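Local coordinates for metallopeptidase containing co-catalytic metalloactive site (Shewanella denitrificans OS217, PDB 3B2Y), which probably acts as a zinc-dependent metallocarboxypeptidase of the M14 peptidase family, with a nickel ion held at its metal site in this crystal, at residues K43-S48 with A53-Q58; I71-H76 with A81-M86; V180-P185 with R191-L196. All coordinates share one frame; numbering follows the deposited sequence. Where two conformers were deposited one is given.

Contact 1: residues K43-S48 with A53-Q58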
loop_
_atom_site.group_PDB
_atom_site.type_symbol
_atom_site.label_atom_id
_atom_site.label_comp_id
_atom_site.label_asym_id
_atom_site.label_seq_id
_atom_site.Cartn_x
_atom_site.Cartn_y
_atom_site.Cartn_z
ATOM N N LYS A 43 -11.109 7.219 12.537
ATOM C CA LYS A 43 -10.112 6.206 12.873
ATOM C C LYS A 43 -10.785 5.000 13.493
ATOM O O LYS A 43 -11.590 5.175 14.451
ATOM C CB LYS A 43 -9.129 6.765 13.894
ATOM C CG LYS A 43 -8.194 5.735 14.512
ATOM C CD LYS A 43 -6.929 6.360 15.060
ATOM C CE LYS A 43 -7.142 7.183 16.272
ATOM N NZ LYS A 43 -5.855 7.897 16.615
ATOM N N ASN A 44 -10.453 3.821 12.975
ATOM C CA ASN A 44 -10.763 2.531 13.536
ATOM C C ASN A 44 -9.471 1.771 13.849
ATOM O O ASN A 44 -8.688 1.432 12.916
ATOM C CB ASN A 44 -11.570 1.707 12.556
ATOM C CG ASN A 44 -12.045 0.407 13.166
ATOM O OD1 ASN A 44 -11.650 0.036 14.298
ATOM N ND2 ASN A 44 -12.924 -0.269 12.462
ATOM N N THR A 45 -9.181 1.606 15.129
ATOM C CA THR A 45 -7.929 0.920 15.493
ATOM C C THR A 45 -8.168 -0.618 15.403
ATOM O O THR A 45 -8.934 -1.155 16.209
ATOM C CB THR A 45 -7.457 1.350 16.863
ATOM O OG1 THR A 45 -7.222 2.789 16.898
ATOM C CG2 THR A 45 -6.198 0.622 17.236
ATOM N N LEU A 46 -7.495 -1.274 14.487
ATOM C CA LEU A 46 -7.610 -2.747 14.236
ATOM C C LEU A 46 -6.728 -3.543 15.186
ATOM O O LEU A 46 -6.969 -4.712 15.408
ATOM C CB LEU A 46 -7.228 -3.142 12.800
ATOM C CG LEU A 46 -7.951 -2.431 11.640
ATOM C CD1 LEU A 46 -7.756 -3.050 10.298
ATOM C CD2 LEU A 46 -9.456 -2.326 12.017
ATOM N N GLY A 47 -5.795 -2.870 15.843
ATOM C CA GLY A 47 -4.917 -3.510 16.789
ATOM C C GLY A 47 -3.743 -2.608 17.064
ATOM O O GLY A 47 -3.553 -1.578 16.417
ATOM N N SER A 48 -2.885 -3.084 17.942
ATOM C CA SER A 48 -1.700 -2.326 18.350
ATOM C C SER A 48 -0.596 -3.252 18.791
ATOM O O SER A 48 -0.877 -4.309 19.357
ATOM C CB SER A 48 -2.076 -1.278 19.414
ATOM O OG SER A 48 -2.144 -1.691 20.732
ATOM N N ALA A 53 -0.541 1.917 17.165
ATOM C CA ALA A 53 -1.823 1.503 16.621
ATOM C C ALA A 53 -1.752 1.170 15.163
ATOM O O ALA A 53 -1.025 1.799 14.373
ATOM C CB ALA A 53 -2.885 2.574 16.870
ATOM N N ILE A 54 -2.519 0.163 14.787
ATOM C CA ILE A 54 -2.728 -0.202 13.394
ATOM C C ILE A 54 -4.151 0.231 13.060
ATOM O O ILE A 54 -5.134 -0.408 13.464
ATOM C CB ILE A 54 -2.538 -1.715 13.124
ATOM C CG1 ILE A 54 -1.065 -2.072 13.453
ATOM C CG2 ILE A 54 -2.951 -2.014 11.679
ATOM C CD1 ILE A 54 -0.847 -3.522 13.743
ATOM N N ASN A 55 -4.250 1.372 12.375
ATOM C CA ASN A 55 -5.493 2.069 12.164
ATOM C C ASN A 55 -5.987 1.928 10.729
ATOM O O ASN A 55 -5.201 2.034 9.745
ATOM C CB ASN A 55 -5.271 3.523 12.525
ATOM C CG ASN A 55 -5.088 3.722 14.020
ATOM O OD1 ASN A 55 -5.705 3.032 14.842
ATOM N ND2 ASN A 55 -4.270 4.666 14.371
ATOM N N LEU A 56 -7.293 1.767 10.624
ATOM C CA LEU A 56 -7.994 1.940 9.338
ATOM C C LEU A 56 -8.714 3.284 9.409
ATOM O O LEU A 56 -9.401 3.561 10.415
ATOM C CB LEU A 56 -9.025 0.859 9.172
ATOM C CG LEU A 56 -9.887 0.830 7.918
ATOM C CD1 LEU A 56 -9.080 0.601 6.680
ATOM C CD2 LEU A 56 -10.994 -0.215 8.062
ATOM N N TYR A 57 -8.547 4.126 8.404
ATOM C CA TYR A 57 -9.306 5.356 8.315
ATOM C C TYR A 57 -10.350 5.277 7.218
ATOM O O TYR A 57 -10.072 4.866 6.167
ATOM C CB TYR A 57 -8.409 6.554 8.077
ATOM C CG TYR A 57 -7.402 6.703 9.133
ATOM C CD1 TYR A 57 -6.222 6.047 9.058
ATOM C CD2 TYR A 57 -7.663 7.456 10.253
ATOM C CE1 TYR A 57 -5.294 6.149 10.049
ATOM C CE2 TYR A 57 -6.771 7.564 11.243
ATOM C CZ TYR A 57 -5.586 6.918 11.150
ATOM O OH TYR A 57 -4.711 7.046 12.154
ATOM N N GLN A 58 -11.551 5.695 7.516
ATOM C CA GLN A 58 -12.645 5.657 6.525
ATOM C C GLN A 58 -13.504 6.894 6.624
ATOM O O GLN A 58 -13.433 7.622 7.594
ATOM C CB GLN A 58 -13.532 4.448 6.766
ATOM C CG GLN A 58 -12.878 3.113 6.796
ATOM C CD GLN A 58 -13.894 2.020 6.887
ATOM O OE1 GLN A 58 -14.617 1.901 7.885
ATOM N NE2 GLN A 58 -14.006 1.236 5.829
HETATM O O HOH W 1 -4.192 5.881 17.293
HETATM O O HOH W 2 -13.952 1.786 10.477
#
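The carboxamide of Asn55 and the ring of Tyr57 lie on the same face of this antiparallel hairpin as Lys43 and Thr45, and Lys43 runs across both. Its CB comes obliquely against the tyrosine ring, 3.6 Å from Tyr57 CE2, and farther out its CD lies 3.2 Å from Asn55 ND2. The lysine chain then bends at chi3 (70°), which brings NZ round to a water that also accepts from Asn55 ND2. At the other end of the amide, Thr45 OG1 donates to Asn55 OD1 at 2.6 Å, the hydroxyl standing 22° off the plane of the amide carbonyl; the two side chains lie alongside each other, pointing the same way. Both ends of the amide are therefore engaged, which should fix its rotation. A weak bond from Asn55 ND2 to Tyr57 OH adds to this.

Between the backbones, Asn44 and Leu56 form a hydrogen-bonded pair, Leu56 N reaching Asn44 O at 2.7 Å. Farther along, Leu46 and Gly47 both face Ile54 in a classic beta bulge: Leu46 N donates to Ile54 O at 2.7 Å, while Gly47 N makes only a weak bond to the same oxygen.

Ile54 and Leu56 lie on the other face, and Leu46 from the bulge joins them, against helices 146-152 and 155-161, where Leu150, Leu151 and Leu157 receive them. Tyr57 bonds through its backbone to Leu105, fastening the hairpin beside strand 102-106 of the central sheet.

Contact 2: residues I71-H76 with A81-M86. With NI (nickel (II) ion), chain C.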
loop_
_atom_site.group_PDB
_atom_site.type_symbol
_atom_site.label_atom_id
_atom_site.label_comp_id
_atom_site.label_asym_id
_atom_site.label_seq_id
_atom_site.Cartn_x
_atom_site.Cartn_y
_atom_site.Cartn_z
ATOM N N ILE A 71 -6.755 1.619 0.098
ATOM C CA ILE A 71 -5.329 1.745 -0.180
ATOM C C ILE A 71 -4.594 1.404 1.129
ATOM O O ILE A 71 -4.995 1.851 2.219
ATOM C CB ILE A 71 -4.911 3.200 -0.598
ATOM C CG1 ILE A 71 -5.696 3.662 -1.817
ATOM C CG2 ILE A 71 -3.417 3.296 -0.938
ATOM C CD1 ILE A 71 -5.570 5.191 -2.041
ATOM N N SER A 72 -3.629 0.502 1.000
ATOM C CA SER A 72 -2.843 0.053 2.109
ATOM C C SER A 72 -1.355 0.174 1.811
ATOM O O SER A 72 -0.903 0.182 0.669
ATOM C CB SER A 72 -3.185 -1.399 2.447
ATOM O OG SER A 72 -2.886 -2.251 1.334
ATOM N N SER A 73 -0.572 0.228 2.874
ATOM C CA SER A 73 0.872 0.221 2.717
ATOM C C SER A 73 1.492 -0.177 4.027
ATOM O O SER A 73 0.772 -0.526 4.995
ATOM C CB SER A 73 1.359 1.601 2.295
ATOM O OG SER A 73 2.713 1.593 1.873
ATOM N N GLY A 74 2.814 -0.061 4.065
ATOM C CA GLY A 74 3.609 -0.314 5.280
ATOM C C GLY A 74 3.496 -1.725 5.824
ATOM O O GLY A 74 3.581 -1.918 7.002
ATOM N N PHE A 75 3.357 -2.726 4.947
ATOM C CA PHE A 75 3.461 -4.123 5.394
ATOM C C PHE A 75 4.950 -4.475 5.656
ATOM O O PHE A 75 5.230 -5.332 6.489
ATOM C CB PHE A 75 2.915 -5.073 4.308
ATOM C CG PHE A 75 1.418 -5.171 4.301
ATOM C CD1 PHE A 75 0.636 -4.227 3.651
ATOM C CD2 PHE A 75 0.793 -6.193 4.999
ATOM C CE1 PHE A 75 -0.767 -4.309 3.723
ATOM C CE2 PHE A 75 -0.604 -6.307 5.035
ATOM C CZ PHE A 75 -1.379 -5.367 4.440
ATOM N N HIS A 76 5.872 -3.887 4.856
ATOM C CA HIS A 76 7.289 -4.199 4.922
ATOM C C HIS A 76 8.031 -2.948 5.340
ATOM O O HIS A 76 7.921 -1.894 4.711
ATOM C CB HIS A 76 7.785 -4.759 3.600
ATOM C CG HIS A 76 7.158 -6.062 3.239
ATOM N ND1 HIS A 76 6.712 -6.346 1.981
ATOM C CD2 HIS A 76 6.855 -7.152 3.993
ATOM C CE1 HIS A 76 6.210 -7.568 1.945
ATOM N NE2 HIS A 76 6.281 -8.080 3.153
ATOM N N ALA A 81 8.673 4.364 1.532
ATOM C CA ALA A 81 8.035 5.277 0.589
ATOM C C ALA A 81 6.536 5.091 0.446
ATOM O O ALA A 81 5.818 6.003 0.003
ATOM C CB ALA A 81 8.701 5.192 -0.853
ATOM N N GLY A 82 6.046 3.904 0.784
ATOM C CA GLY A 82 4.605 3.685 0.779
ATOM C C GLY A 82 3.839 4.545 1.799
ATOM O O GLY A 82 3.010 5.369 1.435
ATOM N N PRO A 83 4.089 4.328 3.095
ATOM C CA PRO A 83 3.335 5.078 4.092
ATOM C C PRO A 83 3.575 6.595 3.950
ATOM O O PRO A 83 2.618 7.372 4.019
ATOM C CB PRO A 83 3.842 4.515 5.410
ATOM C CG PRO A 83 4.374 3.199 5.036
ATOM C CD PRO A 83 5.004 3.379 3.732
ATOM N N TRP A 84 4.818 7.020 3.659
ATOM C CA TRP A 84 5.056 8.458 3.426
ATOM C C TRP A 84 4.384 8.950 2.108
ATOM O O TRP A 84 3.936 10.092 2.042
ATOM C CB TRP A 84 6.547 8.847 3.461
ATOM C CG TRP A 84 7.186 8.673 4.799
ATOM C CD1 TRP A 84 7.962 7.666 5.176
ATOM C CD2 TRP A 84 7.071 9.551 5.912
ATOM N NE1 TRP A 84 8.385 7.836 6.471
ATOM C CE2 TRP A 84 7.854 9.005 6.949
ATOM C CE3 TRP A 84 6.382 10.756 6.141
ATOM C CZ2 TRP A 84 7.907 9.575 8.196
ATOM C CZ3 TRP A 84 6.468 11.354 7.382
ATOM C CH2 TRP A 84 7.263 10.782 8.391
ATOM N N GLY A 85 4.335 8.065 1.096
ATOM C CA GLY A 85 3.600 8.296 -0.159
ATOM C C GLY A 85 2.138 8.566 0.119
ATOM O O GLY A 85 1.545 9.509 -0.439
HETATM N N MSE A 86 1.546 7.792 1.025
HETATM C CA MSE A 86 0.153 8.034 1.388
HETATM C C MSE A 86 -0.076 9.354 2.081
HETATM O O MSE A 86 -1.062 10.021 1.851
HETATM C CB MSE A 86 -0.390 6.897 2.235
HETATM C CG MSE A 86 -1.936 6.852 2.175
HETATM SE SE MSE A 86 -2.604 5.334 3.193
HETATM C CE MSE A 86 -1.486 3.958 2.264
HETATM NI NI NI C . 6.800 -5.359 -0.003
HETATM O O HOH W 3 7.801 -5.448 -2.074
HETATM O O HOH W 4 6.937 -6.982 -0.801
#
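Ser73 and Gly74 close down on Gly82 and Pro83 in the first half of a beta-alpha-beta unit, where strand 68-73 gives way to a metal-binding loop and then to helix 81-92. This is the tight part. In the conformer described, Ser73 OG lies 3.0 Å from Gly82 CA, and a side chain on Gly82 would run into that oxygen as placed, though Ser73 was deposited in two conformers and the point is provisional. The polar partner of the hydroxyl is Cys169 O on the adjacent strand. Beside it the pyrrolidine ring of Pro83 presses its CG to 3.6 Å from Gly74 CA, while CD faces the serine hydroxyl. Putting an alanine here would remove the ring carbons CG and CD, and a gap beside Gly74 is likely to open.

The looser part comes a turn farther along the helix, and it too is buried, with no solvent side. Met86, a selenomethionine, bends at chi3 (-54°), and only its terminal CE spans the space between helix and strand. It meets Ile71 CG2 at 3.8 Å, where the isoleucine and the selenomethionine pass alongside one another, running opposite ways, and Ser73 CB at 3.7 Å. No hydrogen bond crosses between the segments.

Past Gly74 the chain leaves the helix altogether to reach the nickel, which Glu79 and His170 also bind; His76 supplies ND1, 2.2 Å from the metal.

Contact 3: residues V180-P185 with R191-L196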
loop_
_atom_site.group_PDB
_atom_site.type_symbol
_atom_site.label_atom_id
_atom_site.label_comp_id
_atom_site.label_asym_id
_atom_site.label_seq_id
_atom_site.Cartn_x
_atom_site.Cartn_y
_atom_site.Cartn_z
ATOM N N VAL A 180 4.404 -3.320 -11.441
ATOM C CA VAL A 180 3.155 -3.430 -10.754
ATOM C C VAL A 180 2.622 -4.869 -10.850
ATOM O O VAL A 180 2.635 -5.483 -11.921
ATOM C CB VAL A 180 2.111 -2.459 -11.326
ATOM C CG1 VAL A 180 1.762 -2.780 -12.828
ATOM C CG2 VAL A 180 0.876 -2.568 -10.492
ATOM N N TYR A 181 2.167 -5.415 -9.733
ATOM C CA TYR A 181 1.359 -6.632 -9.773
ATOM C C TYR A 181 -0.090 -6.242 -9.998
ATOM O O TYR A 181 -0.564 -5.319 -9.374
ATOM C CB TYR A 181 1.389 -7.326 -8.420
ATOM C CG TYR A 181 2.695 -7.905 -7.995
ATOM C CD1 TYR A 181 3.636 -7.146 -7.304
ATOM C CD2 TYR A 181 2.969 -9.230 -8.228
ATOM C CE1 TYR A 181 4.807 -7.697 -6.888
ATOM C CE2 TYR A 181 4.125 -9.802 -7.798
ATOM C CZ TYR A 181 5.050 -9.050 -7.138
ATOM O OH TYR A 181 6.234 -9.664 -6.745
ATOM N N SER A 182 -0.833 -6.957 -10.812
ATOM C CA SER A 182 -2.241 -6.610 -10.985
ATOM C C SER A 182 -3.143 -7.849 -11.066
ATOM O O SER A 182 -2.703 -8.913 -11.461
ATOM C CB SER A 182 -2.419 -5.710 -12.226
ATOM O OG SER A 182 -2.531 -6.459 -13.376
ATOM N N PHE A 183 -4.410 -7.661 -10.708
ATOM C CA PHE A 183 -5.466 -8.692 -10.745
ATOM C C PHE A 183 -6.711 -8.038 -11.360
ATOM O O PHE A 183 -7.197 -7.022 -10.873
ATOM C CB PHE A 183 -5.780 -9.225 -9.337
ATOM C CG PHE A 183 -4.552 -9.682 -8.532
ATOM C CD1 PHE A 183 -3.673 -8.751 -7.967
ATOM C CD2 PHE A 183 -4.290 -11.005 -8.361
ATOM C CE1 PHE A 183 -2.573 -9.162 -7.242
ATOM C CE2 PHE A 183 -3.199 -11.402 -7.652
ATOM C CZ PHE A 183 -2.349 -10.475 -7.087
ATOM N N GLU A 184 -7.184 -8.599 -12.468
ATOM C CA GLU A 184 -8.469 -8.235 -13.072
ATOM C C GLU A 184 -9.170 -9.522 -13.462
ATOM O O GLU A 184 -8.500 -10.523 -13.771
ATOM C CB GLU A 184 -8.293 -7.368 -14.336
ATOM C CG GLU A 184 -7.421 -6.118 -14.098
ATOM C CD GLU A 184 -7.473 -5.116 -15.244
ATOM O OE1 GLU A 184 -8.541 -4.966 -15.880
ATOM O OE2 GLU A 184 -6.437 -4.474 -15.521
ATOM N N PRO A 185 -10.513 -9.503 -13.510
ATOM C CA PRO A 185 -11.253 -10.688 -13.954
ATOM C C PRO A 185 -11.335 -10.760 -15.484
ATOM O O PRO A 185 -12.421 -10.778 -16.045
ATOM C CB PRO A 185 -12.635 -10.475 -13.327
ATOM C CG PRO A 185 -12.824 -8.989 -13.404
ATOM C CD PRO A 185 -11.422 -8.402 -13.166
ATOM N N ARG A 191 -7.158 -1.468 -18.961
ATOM C CA ARG A 191 -6.828 -0.070 -18.611
ATOM C C ARG A 191 -6.450 0.123 -17.146
ATOM O O ARG A 191 -5.622 0.990 -16.810
ATOM C CB ARG A 191 -7.938 0.920 -19.064
ATOM C CG ARG A 191 -7.630 1.622 -20.362
ATOM N N PHE A 192 -7.069 -0.632 -16.239
ATOM C CA PHE A 192 -6.702 -0.544 -14.806
ATOM C C PHE A 192 -5.194 -0.723 -14.635
ATOM O O PHE A 192 -4.509 0.149 -14.060
ATOM C CB PHE A 192 -7.511 -1.559 -13.962
ATOM C CG PHE A 192 -7.086 -1.648 -12.537
ATOM C CD1 PHE A 192 -7.428 -0.672 -11.628
ATOM C CD2 PHE A 192 -6.326 -2.720 -12.092
ATOM C CE1 PHE A 192 -6.995 -0.748 -10.277
ATOM C CE2 PHE A 192 -5.920 -2.808 -10.787
ATOM C CZ PHE A 192 -6.272 -1.785 -9.863
ATOM N N SER A 193 -4.698 -1.868 -15.113
ATOM C CA SER A 193 -3.287 -2.299 -14.917
ATOM C C SER A 193 -2.331 -1.352 -15.663
ATOM O O SER A 193 -1.318 -0.910 -15.127
ATOM C CB SER A 193 -3.061 -3.731 -15.443
ATOM O OG SER A 193 -3.948 -4.674 -14.870
ATOM N N LEU A 194 -2.690 -1.026 -16.891
ATOM C CA LEU A 194 -1.813 -0.272 -17.772
ATOM C C LEU A 194 -1.725 1.211 -17.384
ATOM O O LEU A 194 -0.660 1.809 -17.495
ATOM C CB LEU A 194 -2.229 -0.485 -19.226
ATOM C CG LEU A 194 -2.204 -1.939 -19.736
ATOM C CD1 LEU A 194 -2.607 -2.035 -21.182
ATOM C CD2 LEU A 194 -0.826 -2.585 -19.504
ATOM N N GLY A 195 -2.827 1.771 -16.888
ATOM C CA GLY A 195 -2.861 3.109 -16.282
ATOM C C GLY A 195 -1.941 3.237 -15.074
ATOM O O GLY A 195 -1.211 4.215 -14.932
ATOM N N LEU A 196 -1.955 2.230 -14.207
ATOM C CA LEU A 196 -1.036 2.191 -13.062
ATOM C C LEU A 196 0.407 2.065 -13.496
ATOM O O LEU A 196 1.275 2.758 -13.008
ATOM C CB LEU A 196 -1.399 1.058 -12.096
ATOM C CG LEU A 196 -2.669 1.350 -11.275
ATOM C CD1 LEU A 196 -3.215 0.092 -10.582
ATOM C CD2 LEU A 196 -2.438 2.469 -10.259
HETATM O O HOH W 5 -9.224 -2.507 -16.821
#
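Ser182 and Glu184 both reach Ser193 where strand 179-183 leads through a short loop into helix 191-201, a strand-to-helix connection of this alpha/beta fold. The helix packs back over the strand it follows, their segments running nearly antiparallel.

Hydrogen bonds dominate. Ser182 OG donates to Ser193 OG at 2.7 Å, and Ser193 OG donates onward to Glu184 OE2 at 2.6 Å, making a short relay of hydroxyls that ends on the carboxylate. The second bond uses the anti lone pair of OE2. The same oxygen also accepts from Ser193 N at 3.2 Å, on its syn side but 32° out of the carboxylate plane. Ser193 can offer both groups because its OG stands beside its own backbone N (chi1 -55°). Gly190 N, just before the helix, bonds to OE2 as well. With so many donors at the start of a helix, the glutamate would probably favour its charged form.

Water extends this grip to the other carboxylate oxygen: one molecule donates to Glu184 OE1 and accepts from Phe192 N at 2.9 Å, bridging the acid to another helix N-H.

Van der Waals contact with the ring is lighter. Glu184 and Phe192 cross with carboxylate and ring planes 89° apart, and OE2 sits at the ring edge, in its plane; Phe192 CB comes to 3.5 Å from that oxygen. Beyond the segments, Phe267 and Cys271 of helix 253-271 touch Phe192, while strand 221-223 runs alongside Ser182 and Val180. One face of the phenylalanine ring is covered from within the helix, by Leu196 CD1, 3.7 Å above the plane and offset toward the rim.

Along the chain the three contacts come in series: contact 1 closes before contact 2 opens, and contact 3 follows last. Contacts 2 and 3 both rest on the mixed central sheet, through strands 68-73 and 179-183, with centres about 19 Å apart. Contact 1 is a separate two-stranded hairpin; strand 68-73 is the next strand after 52-58 along the chain, and the centres of contacts 1 and 2 lie about 14 Å apart. Contact 2, close to the centre of the chain, contributes one of the three protein residues at the metal site. Contacts 1 and 3, about 27 Å between centres, lie on opposite sides of the chain's centre, each joining elements toward the periphery.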